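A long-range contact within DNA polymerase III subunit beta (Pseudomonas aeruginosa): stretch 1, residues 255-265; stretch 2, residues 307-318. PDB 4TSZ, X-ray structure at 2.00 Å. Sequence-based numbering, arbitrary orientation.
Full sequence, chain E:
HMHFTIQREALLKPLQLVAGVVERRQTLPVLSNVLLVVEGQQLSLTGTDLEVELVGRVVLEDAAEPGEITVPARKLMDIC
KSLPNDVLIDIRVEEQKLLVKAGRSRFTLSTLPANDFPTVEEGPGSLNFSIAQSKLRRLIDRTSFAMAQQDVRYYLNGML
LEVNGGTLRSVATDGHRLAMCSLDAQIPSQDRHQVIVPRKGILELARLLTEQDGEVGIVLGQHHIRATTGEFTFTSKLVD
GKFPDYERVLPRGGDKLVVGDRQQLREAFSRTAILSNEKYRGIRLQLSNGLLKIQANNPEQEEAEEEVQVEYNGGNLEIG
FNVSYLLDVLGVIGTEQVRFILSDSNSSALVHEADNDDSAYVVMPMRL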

# COMPACT_ATOMS: atom_id res chain seq x y z
N ASP E 255 6.95 42.86 -1.96
CA ASP E 255 8.19 43.59 -1.69
C ASP E 255 9.32 42.77 -1.04
O ASP E 255 10.47 43.22 -1.05
CB ASP E 255 7.88 44.84 -0.85
CG ASP E 255 7.34 44.54 0.54
OD1 ASP E 255 6.16 44.13 0.64
OD2 ASP E 255 8.10 44.71 1.52
N LYS E 256 8.99 41.61 -0.47
CA LYS E 256 9.98 40.79 0.22
C LYS E 256 10.36 39.56 -0.60
O LYS E 256 9.58 38.61 -0.69
CB LYS E 256 9.48 40.43 1.63
CG LYS E 256 9.20 41.66 2.50
CD LYS E 256 8.59 41.32 3.85
CE LYS E 256 8.44 42.52 4.75
NZ LYS E 256 7.43 43.49 4.25
N LEU E 257 11.54 39.61 -1.25
CA LEU E 257 12.02 38.49 -2.05
C LEU E 257 12.97 37.60 -1.25
O LEU E 257 14.01 38.04 -0.78
CB LEU E 257 12.63 38.93 -3.41
CG LEU E 257 13.34 37.84 -4.27
CD1 LEU E 257 12.40 36.68 -4.69
CD2 LEU E 257 13.98 38.45 -5.49
N VAL E 258 12.56 36.34 -1.09
CA VAL E 258 13.30 35.34 -0.35
C VAL E 258 13.74 34.26 -1.33
O VAL E 258 12.92 33.75 -2.10
CB VAL E 258 12.47 34.75 0.83
CG1 VAL E 258 13.29 33.78 1.68
CG2 VAL E 258 11.90 35.87 1.70
N VAL E 259 15.03 33.95 -1.33
CA VAL E 259 15.60 32.88 -2.13
C VAL E 259 16.17 31.88 -1.11
O VAL E 259 17.02 32.25 -0.29
CB VAL E 259 16.65 33.32 -3.18
CG1 VAL E 259 17.18 32.12 -3.97
CG2 VAL E 259 16.08 34.38 -4.13
N GLY E 260 15.64 30.67 -1.15
CA GLY E 260 16.07 29.61 -0.24
C GLY E 260 16.31 28.31 -0.96
O GLY E 260 15.94 28.15 -2.13
N ASP E 261 16.95 27.37 -0.26
CA ASP E 261 17.21 26.04 -0.77
C ASP E 261 15.93 25.23 -0.58
O ASP E 261 15.43 25.12 0.54
CB ASP E 261 18.40 25.39 -0.03
CG ASP E 261 18.80 24.05 -0.61
OD1 ASP E 261 19.56 24.03 -1.59
OD2 ASP E 261 18.30 23.02 -0.12
N ARG E 262 15.39 24.67 -1.69
CA ARG E 262 14.16 23.87 -1.68
C ARG E 262 14.24 22.70 -0.68
O ARG E 262 13.32 22.54 0.13
CB ARG E 262 13.82 23.37 -3.09
CG ARG E 262 12.40 22.81 -3.21
CD ARG E 262 12.32 21.71 -4.24
NE ARG E 262 13.00 20.48 -3.81
CZ ARG E 262 12.42 19.51 -3.09
NH1 ARG E 262 11.16 19.63 -2.71
NH2 ARG E 262 13.11 18.43 -2.76
N GLN E 263 15.33 21.92 -0.71
CA GLN E 263 15.54 20.79 0.19
C GLN E 263 15.63 21.19 1.65
O GLN E 263 14.98 20.56 2.48
CB GLN E 263 16.79 19.99 -0.21
CG GLN E 263 16.50 18.84 -1.17
CD GLN E 263 17.68 17.92 -1.34
OE1 GLN E 263 18.01 17.53 -2.45
NE2 GLN E 263 18.28 17.47 -0.24
N GLN E 264 16.41 22.24 1.97
CA GLN E 264 16.56 22.73 3.34
C GLN E 264 15.22 23.19 3.91
O GLN E 264 14.90 22.86 5.05
CB GLN E 264 17.57 23.89 3.40
CG GLN E 264 19.03 23.47 3.30
CD GLN E 264 19.92 24.61 3.72
OE1 GLN E 264 20.08 25.60 3.01
NE2 GLN E 264 20.49 24.51 4.91
N LEU E 265 14.43 23.93 3.11
CA LEU E 265 13.11 24.41 3.52
C LEU E 265 12.15 23.26 3.70
O LEU E 265 11.44 23.23 4.70
CB LEU E 265 12.56 25.48 2.56
CG LEU E 265 13.30 26.83 2.58
CD1 LEU E 265 12.95 27.66 1.36
CD2 LEU E 265 13.01 27.61 3.86
N GLU E 307 15.86 27.08 12.44
CA GLU E 307 16.38 28.27 11.79
C GLU E 307 16.99 27.84 10.47
O GLU E 307 17.79 26.90 10.43
CB GLU E 307 17.43 28.96 12.68
CG GLU E 307 16.87 29.58 13.94
CD GLU E 307 17.86 30.43 14.73
OE1 GLU E 307 19.04 30.03 14.84
OE2 GLU E 307 17.43 31.48 15.26
N VAL E 308 16.56 28.49 9.37
CA VAL E 308 17.03 28.20 8.02
C VAL E 308 17.66 29.46 7.43
O VAL E 308 17.04 30.53 7.44
CB VAL E 308 15.91 27.63 7.10
CG1 VAL E 308 16.46 27.27 5.72
CG2 VAL E 308 15.23 26.42 7.73
N GLN E 309 18.88 29.33 6.89
CA GLN E 309 19.57 30.43 6.23
C GLN E 309 18.92 30.63 4.86
O GLN E 309 18.69 29.66 4.14
CB GLN E 309 21.07 30.16 6.09
CG GLN E 309 21.86 30.52 7.34
CD GLN E 309 23.34 30.32 7.12
OE1 GLN E 309 23.90 29.26 7.43
NE2 GLN E 309 24.00 31.32 6.56
N VAL E 310 18.55 31.87 4.54
CA VAL E 310 17.91 32.24 3.28
C VAL E 310 18.58 33.49 2.69
O VAL E 310 19.24 34.21 3.43
CB VAL E 310 16.37 32.46 3.43
CG1 VAL E 310 15.63 31.15 3.75
CG2 VAL E 310 16.03 33.55 4.45
N GLU E 311 18.41 33.75 1.39
CA GLU E 311 18.91 34.97 0.75
C GLU E 311 17.77 35.97 0.90
O GLU E 311 16.75 35.87 0.21
CB GLU E 311 19.23 34.75 -0.74
CG GLU E 311 20.57 34.07 -1.01
CD GLU E 311 20.82 33.71 -2.46
OE1 GLU E 311 20.40 34.48 -3.36
OE2 GLU E 311 21.44 32.65 -2.70
N TYR E 312 17.90 36.86 1.90
CA TYR E 312 16.92 37.90 2.19
C TYR E 312 17.54 39.12 2.85
O TYR E 312 18.28 38.99 3.83
CB TYR E 312 15.72 37.37 3.02
CG TYR E 312 14.71 38.46 3.34
CD1 TYR E 312 13.91 39.01 2.34
CD2 TYR E 312 14.62 38.99 4.62
CE1 TYR E 312 13.03 40.05 2.61
CE2 TYR E 312 13.73 40.03 4.91
CZ TYR E 312 12.93 40.55 3.90
OH TYR E 312 12.06 41.57 4.17
N ASN E 313 17.22 40.30 2.31
CA ASN E 313 17.63 41.60 2.82
C ASN E 313 16.39 42.50 2.79
O ASN E 313 15.81 42.74 1.72
CB ASN E 313 18.79 42.19 1.99
N GLY E 314 15.94 42.90 3.97
CA GLY E 314 14.76 43.74 4.13
C GLY E 314 14.22 43.75 5.54
O GLY E 314 14.87 43.27 6.47
N GLY E 315 13.02 44.30 5.68
CA GLY E 315 12.33 44.38 6.96
C GLY E 315 11.84 43.03 7.46
O GLY E 315 11.65 42.09 6.67
N ASN E 316 11.64 42.94 8.78
CA ASN E 316 11.17 41.73 9.43
C ASN E 316 9.72 41.41 9.08
O ASN E 316 8.94 42.30 8.75
CB ASN E 316 11.36 41.82 10.94
CG ASN E 316 12.80 41.78 11.40
OD1 ASN E 316 13.75 41.72 10.60
ND2 ASN E 316 13.00 41.81 12.71
N LEU E 317 9.38 40.12 9.12
CA LEU E 317 8.04 39.63 8.86
C LEU E 317 7.73 38.40 9.71
O LEU E 317 8.48 37.43 9.69
CB LEU E 317 7.81 39.35 7.36
CG LEU E 317 6.48 38.67 6.96
CD1 LEU E 317 5.28 39.58 7.21
CD2 LEU E 317 6.51 38.22 5.51
N GLU E 318 6.63 38.47 10.46
CA GLU E 318 6.10 37.36 11.24
C GLU E 318 4.81 36.97 10.52
O GLU E 318 3.92 37.80 10.36
CB GLU E 318 5.84 37.75 12.70
CG GLU E 318 5.42 36.56 13.55
CD GLU E 318 5.16 36.85 15.01
OE1 GLU E 318 4.12 37.48 15.31
OE2 GLU E 318 5.96 36.41 15.86
O HOH W 1 13.55 42.13 -0.31

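The apolar centre of this contact is built from Val258 and Leu265 of the first stretch and Val308, Val310 and Tyr312 of the second, all of them buried. Val258 CG1 lies 3.8 Å from Val310 CB, and Val258 CG2 lies 3.8 Å from Tyr312 CD1, so the valine side chain touches two alternate residues of the second stretch. Both separations are van der Waals distances, as expected for methyl groups packed against carbon without overlap. The approach of Val258 to the Tyr312 ring is oblique, so it is best described as simple apolar packing.

Leu265, in the first turn of the helix that follows the strand, extends this cluster. Its CA-to-CB bond points sideways, but with chi1 m and chi2 t the end of the side chain comes nearer the second stretch: Leu265 CD2 sits 3.9 Å from Val308 CG1 and 4.4 Å from Val310 CG1. Gly260 fits closely beside these groups. An ideal CB on this residue would fall 2.8 Å from Leu265 CD1, a clash, and a tight 3.4 Å from Val310 CG1; the absence of a side chain therefore leaves room for the leucine. The helix start is fixed locally, where Asp261 OD2 accepts a capping hydrogen bond from Gln264 N at 2.9 Å, and Leu265 N donates to Asp261 O at 3.0 Å.

Beside this cluster the backbones join through a single antiparallel bridge, Val259 with Glu311. Two hydrogen bonds define it: Val259 N donates to Glu311 O at 3.0 Å, and Glu311 N donates to Val259 O at 2.6 Å. Their N-H...acceptor angles of 168° and 169° are nearly linear, and such reciprocal bonding is the signature of a hydrogen-bonded antiparallel pair. Glu311 O also receives a CA-H...O contact from Val258 CA at 3.5 Å, with an angle of 146° at the hydrogen. At the bridge the two side chains start out close together, Val259 CB lying 3.8 Å from Glu311 CB, while the carboxylate of Glu311 finds a hydrogen bond elsewhere in the structure.

Further out, Tyr312 links the apolar centre to a polar margin. Leu257 O approaches the edge of its ring, near the ring plane, at 3.3 Å from Tyr312 CD1. The hydroxyl, Tyr312 OH, donates to Gly315 O at 2.6 Å, a short bond that ties the ring to the loop of its own stretch. Lys256 lies along this group: its CG is 3.3 Å from Tyr312 OH, its CD is 4.1 Å from Leu317 CD2, and its CE is 3.8 Å from Gly315 O. The aliphatic part of the lysine thus covers the second stretch, whereas its charged end, Lys256 NZ, forms a salt bridge with Asp255 OD2 at 3.1 Å.

A water completes this edge. It donates to Asn313 O at 3.1 Å and makes weak bonds to Asp255 O at 3.3 Å and Leu257 N at 3.4 Å, connecting the backbones where direct pairing is absent. In all, the contact buries 612 Å², summed over both sides.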